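Local structure of protein (aminopeptidase) (Ochrobactrum anthropi, 1B65) at residues 175-180 with 195-200; 9-14 with 336-341; 57-62 with 102-107; 27-32 with 254-259; 38-43 with 160-165. The protein acts as an L-aminopeptidase and D-alanyl esterase/amidase of peptidase family S58, built on a variant of the Ntn hydrolase fold. All blocks are in the same frame, centred on the assembly; numbering follows the deposited sequence.

In the fold
The chain starts with the N-terminal arm. Its docking on helix 322-342 (interaction 2) closes the outermost loop, which holds all the other contacts. Next, residues 27-32 meet strand 251-257 in interaction 4. Inside that span, interaction 5 sets helix 160-168 against edge strand 36-43 of the four-stranded sheet. Interaction 3 lies within interaction 5 and pairs strands 56-63 and 103-107 of the same sheet. Interaction 1 follows later, still within the span of interaction 4, and pins the loop 175-180 to strand 194-204. No two contacts cross. Interactions 1 and 4 fasten loops to the six-stranded sheet. Interaction 2 fixes the arm to helix 322-342, and Arg11 links it to Glu177 of interaction 1.

Interaction 1: residues 175-180 with 195-200; sequences VQEGNC and TGTASR
Gly178 and Thr195 form a single antiparallel bridge, a hydrogen-bonded pair. Gly178 N donates to Thr195 O (2.8 Å). Thr195 N donates back to Gly178 O (2.9 Å). Gly178 O also takes Cys180 N, across an inverse gamma turn centred on Asn179. Two donors thus grip one carbonyl oxygen. The pairing goes no further, because the loop then turns away from the strand.

Two side chains add polar bonds. Thr195 OG1 donates to Cys180 O at 2.8 Å; its rotation (chi1 -57°, anti to the carbonyl carbon) aims OG1 at that oxygen. Glu177 reaches along the strand with an extended chain. Its OE2 accepts Thr197 N at 3.0 Å, on the lone pair turned away from OE1. Glu177 OE1 forms a salt bridge with Arg11. Thr197 OG1 turns elsewhere, to Ala213 O and Ile29 N.

Apolar contacts are few. Val175 CG1 meets Thr197 CG2 at 3.9 Å, the two side chains crossing at about a right angle. Cys180 SG lies 3.8 Å from Thr195 CB. Phe39 touches Val175, Gln176 and Thr195 from the neighbouring sheet.

Both carboxylate oxygens of buried Glu177 have donors, which would be expected to stabilise its charge. Gln176 O, buried in the same contact, has no such partner.

Interaction 2: residues 9-14 with 336-341; sequences KPRARD and VVNAMI
Arg11 passes obliquely beside the side chain of Asn338 on helix 322-342. Its CB lies beside the Asn338 amide. CG leaves anti to the carbonyl carbon, and the chain bends at chi3 (81°), which brings the guanidinium round to the same amide. NE is 4.2 Å from Asn338 CG, and the two flat groups are tilted 33° apart. NE is taken by Glu177. NH1 donates to Tyr26 O and NH2 to Asn27 O, so the whole guanidinium is held in place from outside the two segments.

Beside Arg11, the methyl of Ala12 fits against the helix. Its CB is 3.9 Å from Val337 CG1 and 4.1 Å from Ile341 CG1. Ile341 CG2 lies 3.6 Å from Pro10 O. A water bridges the two backbones by donating to Pro10 O (2.9 Å) and Ile341 O (3.0 Å). Within the arm, Arg11 N donates to Asp14 OD2 at 2.6 Å, which ties the bend before the 3-10 turn.

Val337 and Ile341 are one helical turn apart and, with Asn338, form one face of the helix. This is an N-terminal arm docked across a helix face, about 320 residues away in sequence.

Interaction 3: residues 57-62 with 102-107; sequences SGVTAI and PVVITN
Ser57 OG accepts a bond from Asn107 ND2 at 2.9 Å, with the oxygen tilted out of the amide plane. Asp147 is the second partner of this hydroxyl. At Gly58 the backbone pairing gives way to a side chain. Thr106 OG1 stands anti to its own N (chi1 -174°) and donates to Gly58 O at 2.8 Å. Val59 CG1 packs on Val104 CG1 at 3.6 Å, on the side where helix 160-168 covers Val59.

Regular antiparallel pairing starts at Thr60. Its N donates to Ile105 O (2.8 Å), and Ile105 N donates back to Thr60 O. The Thr60 hydroxyl serves Gly182 N instead. Ala61 faces Val104 in a non-hydrogen-bonded pair, with Ala61 CA 3.4 Å from Val103 O in a CA-H...O contact. Ile62 N donates to Val103 O at 2.8 Å, and the return bond runs from Val103 N to Ile62 O. Ile62 CD1 meets Ile105 CD1 at 4.2 Å, and Leu214 of the six-stranded sheet touches both isoleucines.

The N-to-C directions of the two short strands are 166° apart, close to antiparallel. At the polar end, Asn107 N is buried with no partner in the model. The side chains are thus polar near Ser57 and Asn107 and apolar at the other end, where aliphatic groups join the two sheets.

Interaction 4: residues 27-32 with 254-259; sequences NAITDV and VLATDL
Ile29 and Val32 rest on strand 251-257 mainly through aliphatic contacts. Ile29 CG1 is anti to the backbone N (chi1 -166°) and its chain runs on extended. This carries CD1 to the strand, where it lies 3.8 Å from Ala256 CB and 4.0 Å from Val254 CG1. Val32 sits further along. Its CG2 touches Ala256 O at 3.5 Å, while CG1 meets Thr257 C at 4.0 Å. The methyl of Ala256 thus lies under both residues. The other branch of Val254, CG2, faces Ile62, Val103 and Ile105 of the four-stranded sheet.

No direct hydrogen bond joins the two segments. One water lies between them, 3.1 Å from Asp31 O and 2.8 Å from Asp258 OD2. It is placed to donate to both, but with further acceptors nearby its protons cannot be assigned.

Polar bonds instead hold each segment in shape. Ala28 N donates to Asp31 OD2 at 3.0 Å, coming from above the carboxylate plane, and Ser199 OG also bonds to OD2. Asp31 N and Val32 N return to Ala28 O and Ile29 O, forming the short 3-10 turn. In the other segment, Thr257 OG1 accepts Leu259 N at 3.1 Å in an ST turn. Thr257 OG1 and Asp258 OD1 both bond to the backbone of Thr210.

The loop before strand 36-43 is therefore fixed by polar bonds to strand 194-204, among them that of Ile29 N, while Ile29, Val32, Val254 and Ala256 fill its contact with strand 251-257.

Interaction 5: residues 38-43 with 160-165; sequences GFQTII and EADVRK
Gln40 and Asp162 join edge strand 36-43 to helix 160-168, part of the helical layer over a sheet in this variant Ntn hydrolase fold. The short segments pass 7.3 Å apart at their axes, with their directions 143° apart.

The tight part centres on Asp162. Gln40 CB lies 3.3 Å from Asp162 O. The Gln40 chain then bends at chi2 (74°), which turns the amide to the helix. Gln40 NE2 donates to Asp162 OD1 at 3.0 Å, nearly straight at 172° and in the plane of the amide. Ile42 CD1 lies over the face of the carboxylate, 3.5 Å from Asp162 OD2, the two side chains crossing at about a right angle. Asp162 OD2 has its own donor in Thr159 N, so both oxygens are held.

The loose side belongs to Lys165, which is exposed at the rim. Its chain lies across the Gln40 amide. Unusual torsions and a short approach to OE1 make its exact placement doubtful. The CB of Phe39, by contrast, leaves away from the helix, and its ring touches Thr60. Its carbonyl oxygen is still used on the helix side: Phe39 O accepts a bond from Asn169 ND2.

Interaction 1: residues 175-180 with 195-200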
# COMPACT_ATOMS: atom_id res chain seq x y z
N VAL A 175 3.70 19.38 29.14
CA VAL A 175 2.90 19.79 27.98
C VAL A 175 1.47 20.07 28.43
O VAL A 175 0.86 19.23 29.07
CB VAL A 175 2.94 18.67 26.94
CG1 VAL A 175 1.99 18.86 25.76
CG2 VAL A 175 4.37 18.50 26.42
N GLN A 176 0.96 21.20 27.99
CA GLN A 176 -0.43 21.58 28.24
C GLN A 176 -1.37 20.63 27.53
O GLN A 176 -1.04 20.13 26.46
CB GLN A 176 -0.65 23.01 27.69
CG GLN A 176 -2.03 23.54 28.03
CD GLN A 176 -2.27 24.94 27.50
OE1 GLN A 176 -1.45 25.48 26.76
NE2 GLN A 176 -3.40 25.52 27.87
N GLU A 177 -2.52 20.31 28.14
CA GLU A 177 -3.49 19.42 27.53
C GLU A 177 -4.89 20.02 27.52
O GLU A 177 -5.20 21.01 28.21
CB GLU A 177 -3.61 18.06 28.26
CG GLU A 177 -2.27 17.30 28.22
CD GLU A 177 -2.35 16.06 29.09
OE1 GLU A 177 -2.63 16.22 30.31
OE2 GLU A 177 -2.19 14.93 28.63
N GLY A 178 -5.76 19.40 26.72
CA GLY A 178 -7.18 19.85 26.79
C GLY A 178 -7.48 20.81 25.64
O GLY A 178 -7.14 20.55 24.48
N ASN A 179 -8.04 21.98 26.01
CA ASN A 179 -8.42 22.95 25.00
C ASN A 179 -7.23 23.80 24.60
O ASN A 179 -7.19 24.99 24.96
CB ASN A 179 -9.57 23.87 25.45
CG ASN A 179 -10.79 23.11 25.90
OD1 ASN A 179 -10.94 21.95 25.66
ND2 ASN A 179 -11.69 23.81 26.62
N CYS A 180 -6.27 23.23 23.85
CA CYS A 180 -5.11 24.03 23.47
C CYS A 180 -4.57 23.61 22.11
O CYS A 180 -4.75 22.45 21.74
CB CYS A 180 -4.00 23.91 24.52
SG CYS A 180 -3.44 22.20 24.82
N THR A 195 -6.31 18.14 23.07
CA THR A 195 -4.91 17.64 23.06
C THR A 195 -4.62 16.74 24.24
O THR A 195 -4.92 17.14 25.38
CB THR A 195 -3.97 18.87 23.03
OG1 THR A 195 -4.34 19.65 21.85
CG2 THR A 195 -2.51 18.44 22.98
N GLY A 196 -3.96 15.60 23.99
CA GLY A 196 -3.59 14.74 25.12
C GLY A 196 -2.20 14.14 24.87
O GLY A 196 -1.81 13.97 23.71
N THR A 197 -1.51 13.80 25.98
CA THR A 197 -0.16 13.22 25.75
C THR A 197 0.16 12.24 26.85
O THR A 197 -0.46 12.28 27.93
CB THR A 197 0.84 14.36 25.56
OG1 THR A 197 2.13 13.82 25.18
CG2 THR A 197 1.08 15.18 26.84
N ALA A 198 1.10 11.34 26.62
CA ALA A 198 1.52 10.36 27.63
C ALA A 198 2.84 9.76 27.15
O ALA A 198 3.16 9.89 25.94
CB ALA A 198 0.50 9.21 27.78
N SER A 199 3.52 9.06 28.05
CA SER A 199 4.74 8.37 27.65
C SER A 199 4.91 7.08 28.46
O SER A 199 4.30 6.85 29.50
CB SER A 199 6.01 9.22 27.82
OG SER A 199 6.21 9.49 29.24
N ARG A 200 5.82 6.24 27.94
CA ARG A 200 6.14 4.99 28.61
C ARG A 200 7.64 4.77 28.46
O ARG A 200 8.20 5.11 27.41
CB ARG A 200 5.44 3.76 28.06
CG ARG A 200 3.92 3.67 28.25
CD ARG A 200 3.63 3.59 29.76
NE ARG A 200 2.19 3.35 29.98
CZ ARG A 200 1.33 4.35 30.03
NH1 ARG A 200 1.69 5.62 29.88
NH2 ARG A 200 0.03 4.05 30.24

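Interaction 2: residues 9-14 with 336-341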
# COMPACT_ATOMS: atom_id res chain seq x y z
N LYS A 9 -4.53 21.15 37.96
CA LYS A 9 -5.19 20.24 36.98
C LYS A 9 -4.67 18.82 37.19
O LYS A 9 -3.57 18.46 36.80
CB LYS A 9 -4.99 20.65 35.52
CG LYS A 9 -6.04 21.56 34.92
CD LYS A 9 -6.63 21.02 33.62
CE LYS A 9 -6.95 22.10 32.60
NZ LYS A 9 -8.39 22.46 32.63
N PRO A 10 -5.50 18.00 37.82
CA PRO A 10 -5.22 16.57 37.90
C PRO A 10 -5.22 16.05 36.45
O PRO A 10 -5.96 16.56 35.61
CB PRO A 10 -6.44 15.97 38.58
CG PRO A 10 -7.54 16.95 38.31
CD PRO A 10 -6.87 18.30 38.30
N ARG A 11 -4.44 15.00 36.22
CA ARG A 11 -4.49 14.30 34.92
C ARG A 11 -5.19 12.99 35.20
O ARG A 11 -5.57 12.74 36.37
CB ARG A 11 -3.07 14.13 34.36
CG ARG A 11 -2.41 15.47 34.06
CD ARG A 11 -0.96 15.23 33.61
NE ARG A 11 -0.97 14.83 32.18
CZ ARG A 11 0.18 14.39 31.61
NH1 ARG A 11 1.28 14.30 32.34
NH2 ARG A 11 0.16 14.08 30.33
N ALA A 12 -5.36 12.07 34.23
CA ALA A 12 -6.14 10.87 34.49
C ALA A 12 -5.57 10.06 35.64
O ALA A 12 -6.35 9.57 36.45
CB ALA A 12 -6.26 9.94 33.29
N ARG A 13 -4.24 9.87 35.73
CA ARG A 13 -3.70 9.06 36.82
C ARG A 13 -4.05 9.68 38.17
O ARG A 13 -4.22 8.94 39.14
CB ARG A 13 -2.17 8.93 36.76
CG ARG A 13 -1.78 7.97 35.64
CD ARG A 13 -0.24 7.92 35.54
NE ARG A 13 0.07 7.12 34.34
CZ ARG A 13 0.70 5.97 34.35
NH1 ARG A 13 1.14 5.48 35.51
NH2 ARG A 13 0.93 5.35 33.21
N ASP A 14 -4.09 10.99 38.27
CA ASP A 14 -4.44 11.67 39.51
C ASP A 14 -5.83 11.36 40.02
O ASP A 14 -6.08 11.50 41.23
CB ASP A 14 -4.33 13.19 39.26
CG ASP A 14 -2.90 13.56 38.93
OD1 ASP A 14 -2.03 13.13 39.72
OD2 ASP A 14 -2.64 14.24 37.92
N VAL A 336 -5.47 9.81 24.97
CA VAL A 336 -6.86 10.13 24.70
C VAL A 336 -7.63 10.45 26.00
O VAL A 336 -8.34 11.47 26.08
CB VAL A 336 -7.54 8.98 23.96
CG1 VAL A 336 -9.06 9.16 23.87
CG2 VAL A 336 -7.02 8.87 22.50
N VAL A 337 -7.46 9.62 27.03
CA VAL A 337 -8.17 9.87 28.29
C VAL A 337 -7.67 11.16 28.92
O VAL A 337 -8.45 12.02 29.38
CB VAL A 337 -8.10 8.66 29.24
CG1 VAL A 337 -8.86 8.99 30.52
CG2 VAL A 337 -8.79 7.44 28.59
N ASN A 338 -6.35 11.43 28.88
CA ASN A 338 -5.83 12.68 29.41
C ASN A 338 -6.47 13.87 28.73
O ASN A 338 -6.76 14.88 29.41
CB ASN A 338 -4.28 12.73 29.18
CG ASN A 338 -3.50 12.12 30.31
OD1 ASN A 338 -2.28 11.81 30.16
ND2 ASN A 338 -4.12 11.88 31.45
N ALA A 339 -6.72 13.79 27.42
CA ALA A 339 -7.35 14.92 26.72
C ALA A 339 -8.75 15.20 27.27
O ALA A 339 -9.14 16.39 27.41
CB ALA A 339 -7.47 14.62 25.20
N MET A 340 -9.52 14.15 27.53
CA MET A 340 -10.87 14.32 28.05
C MET A 340 -10.84 14.88 29.47
O MET A 340 -11.70 15.71 29.80
CB MET A 340 -11.59 12.98 28.08
CG MET A 340 -11.80 12.48 26.65
SD MET A 340 -12.68 10.90 26.75
CE MET A 340 -14.32 11.39 27.08
N ILE A 341 -9.88 14.41 30.26
CA ILE A 341 -9.79 14.91 31.66
C ILE A 341 -9.36 16.37 31.70
O ILE A 341 -9.80 17.10 32.62
CB ILE A 341 -8.79 14.01 32.42
CG1 ILE A 341 -9.33 12.59 32.59
CG2 ILE A 341 -8.41 14.61 33.80
CD1 ILE A 341 -10.80 12.51 32.98
O HOH W 1 -8.18 18.22 34.94

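Interaction 3: residues 57-62 with 102-107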
# COMPACT_ATOMS: atom_id res chain seq x y z
N SER A 57 -9.90 27.77 17.85
CA SER A 57 -9.03 26.85 17.10
C SER A 57 -7.59 27.10 17.51
O SER A 57 -7.29 27.75 18.52
CB SER A 57 -9.25 27.07 15.60
OG SER A 57 -8.83 25.93 14.83
N GLY A 58 -6.64 26.58 16.72
CA GLY A 58 -5.25 26.84 17.13
C GLY A 58 -4.39 25.90 16.28
O GLY A 58 -4.86 25.25 15.36
N VAL A 59 -3.16 25.86 16.77
CA VAL A 59 -2.11 25.10 16.10
C VAL A 59 -1.21 24.43 17.14
O VAL A 59 -0.89 25.00 18.18
CB VAL A 59 -1.19 26.07 15.31
CG1 VAL A 59 -0.16 25.31 14.48
CG2 VAL A 59 -1.92 27.02 14.35
N THR A 60 -0.85 23.19 16.81
CA THR A 60 0.07 22.43 17.66
C THR A 60 1.34 22.19 16.85
O THR A 60 1.21 21.87 15.66
CB THR A 60 -0.59 21.09 18.04
OG1 THR A 60 -1.69 21.40 18.92
CG2 THR A 60 0.37 20.20 18.81
N ALA A 61 2.53 22.37 17.40
CA ALA A 61 3.74 22.06 16.63
C ALA A 61 4.62 21.13 17.45
O ALA A 61 4.77 21.30 18.65
CB ALA A 61 4.49 23.38 16.38
N ILE A 62 5.09 20.05 16.84
CA ILE A 62 5.98 19.11 17.54
C ILE A 62 7.29 19.14 16.76
O ILE A 62 7.31 18.74 15.58
CB ILE A 62 5.34 17.71 17.49
CG1 ILE A 62 3.96 17.75 18.18
CG2 ILE A 62 6.28 16.71 18.17
CD1 ILE A 62 2.99 16.74 17.62
N PRO A 102 8.95 20.10 11.67
CA PRO A 102 7.97 19.76 12.67
C PRO A 102 6.75 19.02 12.14
O PRO A 102 6.44 19.07 10.93
CB PRO A 102 7.49 21.15 13.13
CG PRO A 102 7.67 22.06 11.95
CD PRO A 102 8.88 21.52 11.21
N VAL A 103 6.02 18.40 13.05
CA VAL A 103 4.69 17.93 12.74
C VAL A 103 3.77 19.06 13.22
O VAL A 103 3.95 19.55 14.36
CB VAL A 103 4.29 16.62 13.40
CG1 VAL A 103 2.84 16.25 13.06
CG2 VAL A 103 5.26 15.55 12.87
N VAL A 104 2.88 19.52 12.35
CA VAL A 104 2.01 20.66 12.70
C VAL A 104 0.58 20.20 12.60
O VAL A 104 0.22 19.50 11.64
CB VAL A 104 2.24 21.87 11.77
CG1 VAL A 104 1.28 23.01 12.09
CG2 VAL A 104 3.67 22.36 11.85
N ILE A 105 -0.24 20.44 13.64
CA ILE A 105 -1.61 19.95 13.61
C ILE A 105 -2.55 21.16 13.77
O ILE A 105 -2.31 21.95 14.70
CB ILE A 105 -1.88 18.91 14.71
CG1 ILE A 105 -0.71 17.92 14.87
CG2 ILE A 105 -3.14 18.08 14.34
CD1 ILE A 105 -0.90 16.92 16.00
N THR A 106 -3.60 21.20 12.98
CA THR A 106 -4.51 22.37 13.12
C THR A 106 -5.91 21.91 12.75
O THR A 106 -6.17 20.71 12.91
CB THR A 106 -3.99 23.55 12.30
OG1 THR A 106 -4.83 24.68 12.57
CG2 THR A 106 -3.91 23.32 10.79
N ASN A 107 -6.77 22.80 12.25
CA ASN A 107 -8.10 22.42 11.84
C ASN A 107 -8.07 22.13 10.33
O ASN A 107 -7.16 22.56 9.62
CB ASN A 107 -9.16 23.49 12.14
CG ASN A 107 -9.04 24.74 11.31
OD1 ASN A 107 -9.41 24.82 10.13
ND2 ASN A 107 -8.48 25.82 11.91

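Interaction 4: residues 27-32 with 254-259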
# COMPACT_ATOMS: atom_id res chain seq x y z
N ASN A 27 5.45 12.41 31.70
CA ASN A 27 4.35 11.61 31.16
C ASN A 27 3.79 12.34 29.93
O ASN A 27 2.60 12.66 29.80
CB ASN A 27 3.23 11.32 32.17
CG ASN A 27 2.20 10.34 31.61
OD1 ASN A 27 2.43 9.56 30.68
ND2 ASN A 27 1.03 10.30 32.23
N ALA A 28 4.73 12.64 29.03
CA ALA A 28 4.39 13.40 27.82
C ALA A 28 5.34 13.12 26.69
O ALA A 28 6.44 12.63 26.92
CB ALA A 28 4.49 14.91 28.09
N ILE A 29 4.95 13.57 25.47
CA ILE A 29 5.83 13.31 24.32
C ILE A 29 7.18 13.99 24.40
O ILE A 29 8.19 13.53 23.83
CB ILE A 29 5.05 13.68 23.02
CG1 ILE A 29 5.84 13.07 21.84
CG2 ILE A 29 4.92 15.18 22.89
CD1 ILE A 29 5.07 13.05 20.52
N THR A 30 7.33 15.05 25.20
CA THR A 30 8.63 15.69 25.43
C THR A 30 9.56 14.84 26.29
O THR A 30 10.73 15.20 26.41
CB THR A 30 8.44 17.06 26.14
OG1 THR A 30 7.63 16.80 27.28
CG2 THR A 30 7.76 18.02 25.17
N ASP A 31 9.11 13.67 26.80
CA ASP A 31 10.01 12.76 27.49
C ASP A 31 10.98 12.08 26.51
O ASP A 31 12.02 11.53 26.88
CB ASP A 31 9.25 11.68 28.26
CG ASP A 31 8.54 12.27 29.47
OD1 ASP A 31 8.96 13.29 30.07
OD2 ASP A 31 7.50 11.69 29.82
N VAL A 32 10.63 12.16 25.22
CA VAL A 32 11.55 11.72 24.18
C VAL A 32 12.55 12.86 23.97
O VAL A 32 12.25 13.98 23.57
CB VAL A 32 10.82 11.41 22.86
CG1 VAL A 32 11.83 11.00 21.78
CG2 VAL A 32 9.83 10.26 23.06
N VAL A 254 0.41 10.98 17.09
CA VAL A 254 1.81 11.13 16.79
C VAL A 254 2.57 10.32 17.87
O VAL A 254 2.34 10.54 19.05
CB VAL A 254 2.26 12.60 16.92
CG1 VAL A 254 3.76 12.67 16.71
CG2 VAL A 254 1.52 13.48 15.91
N LEU A 255 3.32 9.32 17.42
CA LEU A 255 4.13 8.53 18.33
C LEU A 255 5.59 8.88 18.11
O LEU A 255 6.05 8.93 16.95
CB LEU A 255 3.95 7.02 17.99
CG LEU A 255 2.61 6.49 18.49
CD1 LEU A 255 2.32 5.13 17.85
CD2 LEU A 255 2.66 6.37 20.01
N ALA A 256 6.36 9.18 19.15
CA ALA A 256 7.77 9.47 19.00
C ALA A 256 8.55 8.46 19.87
O ALA A 256 8.09 8.09 20.96
CB ALA A 256 8.10 10.88 19.56
N THR A 257 9.72 8.06 19.42
CA THR A 257 10.55 7.18 20.27
C THR A 257 12.03 7.41 20.00
O THR A 257 12.35 7.88 18.91
CB THR A 257 10.23 5.70 20.08
OG1 THR A 257 10.98 4.87 20.99
CG2 THR A 257 10.56 5.28 18.62
N ASP A 258 12.90 7.02 20.94
CA ASP A 258 14.33 7.10 20.66
C ASP A 258 14.85 5.70 20.35
O ASP A 258 16.07 5.49 20.22
CB ASP A 258 15.10 7.75 21.82
CG ASP A 258 14.74 7.22 23.19
OD1 ASP A 258 13.94 6.31 23.35
OD2 ASP A 258 15.35 7.75 24.16
N LEU A 259 13.98 4.68 20.29
CA LEU A 259 14.42 3.35 19.89
C LEU A 259 14.88 3.35 18.44
O LEU A 259 14.26 3.97 17.55
CB LEU A 259 13.24 2.36 20.04
CG LEU A 259 13.51 0.87 20.04
CD1 LEU A 259 14.20 0.38 21.30
CD2 LEU A 259 12.21 0.07 19.84
O HOH W 2 14.37 9.98 25.55

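Interaction 5: residues 38-43 with 160-165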
# COMPACT_ATOMS: atom_id res chain seq x y z
N GLY A 38 4.95 23.04 20.91
CA GLY A 38 4.53 24.43 21.09
C GLY A 38 3.08 24.58 20.65
O GLY A 38 2.61 23.82 19.79
N PHE A 39 2.38 25.55 21.27
CA PHE A 39 0.98 25.73 20.93
C PHE A 39 0.63 27.20 20.69
O PHE A 39 1.26 28.10 21.28
CB PHE A 39 0.06 25.33 22.10
CG PHE A 39 0.10 23.90 22.55
CD1 PHE A 39 -0.40 22.86 21.76
CD2 PHE A 39 0.67 23.58 23.76
CE1 PHE A 39 -0.37 21.56 22.22
CE2 PHE A 39 0.71 22.29 24.22
CZ PHE A 39 0.21 21.26 23.45
N GLN A 40 -0.38 27.39 19.84
CA GLN A 40 -1.00 28.70 19.68
C GLN A 40 -2.49 28.43 19.90
O GLN A 40 -3.03 27.54 19.21
CB GLN A 40 -0.69 29.43 18.39
CG GLN A 40 -1.66 30.58 18.11
CD GLN A 40 -1.39 31.76 19.02
OE1 GLN A 40 -0.92 31.63 20.15
NE2 GLN A 40 -1.71 32.95 18.52
N THR A 41 -3.14 29.10 20.84
CA THR A 41 -4.55 28.78 21.13
C THR A 41 -5.43 29.99 20.92
O THR A 41 -5.14 31.05 21.52
CB THR A 41 -4.62 28.30 22.60
OG1 THR A 41 -3.80 27.10 22.74
CG2 THR A 41 -6.05 27.98 23.04
N ILE A 42 -6.49 29.84 20.14
CA ILE A 42 -7.38 30.97 19.86
C ILE A 42 -8.74 30.67 20.46
O ILE A 42 -9.38 29.69 20.05
CB ILE A 42 -7.52 31.18 18.33
CG1 ILE A 42 -6.15 31.47 17.70
CG2 ILE A 42 -8.50 32.32 18.04
CD1 ILE A 42 -6.09 31.30 16.19
N ILE A 43 -9.13 31.37 21.54
CA ILE A 43 -10.45 31.09 22.12
C ILE A 43 -11.22 32.41 22.14
O ILE A 43 -10.84 33.27 22.96
CB ILE A 43 -10.38 30.55 23.56
CG1 ILE A 43 -9.75 29.15 23.51
CG2 ILE A 43 -11.79 30.41 24.14
CD1 ILE A 43 -9.61 28.42 24.82
N GLU A 160 -0.94 33.17 9.31
CA GLU A 160 0.48 32.81 9.31
C GLU A 160 1.14 33.09 10.66
O GLU A 160 1.96 32.31 11.15
CB GLU A 160 1.21 33.57 8.21
CG GLU A 160 2.67 33.16 8.12
CD GLU A 160 3.41 33.70 6.92
OE1 GLU A 160 2.87 34.47 6.11
OE2 GLU A 160 4.59 33.33 6.81
N ALA A 161 0.81 34.24 11.25
CA ALA A 161 1.38 34.61 12.53
C ALA A 161 0.98 33.61 13.61
O ALA A 161 1.83 33.32 14.44
CB ALA A 161 0.95 36.04 12.91
N ASP A 162 -0.23 33.08 13.56
CA ASP A 162 -0.63 32.09 14.59
C ASP A 162 0.23 30.83 14.46
O ASP A 162 0.61 30.21 15.47
CB ASP A 162 -2.10 31.70 14.40
CG ASP A 162 -3.07 32.81 14.77
OD1 ASP A 162 -2.85 33.43 15.83
OD2 ASP A 162 -4.01 33.04 13.99
N VAL A 163 0.48 30.41 13.20
CA VAL A 163 1.31 29.20 13.12
C VAL A 163 2.75 29.45 13.49
O VAL A 163 3.33 28.63 14.22
CB VAL A 163 1.04 28.29 11.91
CG1 VAL A 163 -0.03 28.78 11.00
CG2 VAL A 163 2.28 27.63 11.35
N ARG A 164 3.34 30.61 13.16
CA ARG A 164 4.69 30.92 13.54
C ARG A 164 4.82 31.00 15.07
O ARG A 164 5.86 30.62 15.59
CB ARG A 164 5.17 32.29 13.03
CG ARG A 164 5.56 32.32 11.57
CD ARG A 164 6.42 33.58 11.37
NE ARG A 164 7.36 33.38 10.32
CZ ARG A 164 8.60 33.33 9.98
NH1 ARG A 164 9.63 33.56 10.79
NH2 ARG A 164 8.78 33.05 8.69
N LYS A 165 3.82 31.54 15.73
CA LYS A 165 3.82 31.58 17.19
C LYS A 165 3.91 30.19 17.80
O LYS A 165 4.70 29.97 18.73
CB LYS A 165 2.56 32.29 17.69
CG LYS A 165 2.86 32.94 19.04
CD LYS A 165 2.05 32.26 20.13
CE LYS A 165 1.48 33.32 21.09
NZ LYS A 165 2.44 33.40 22.25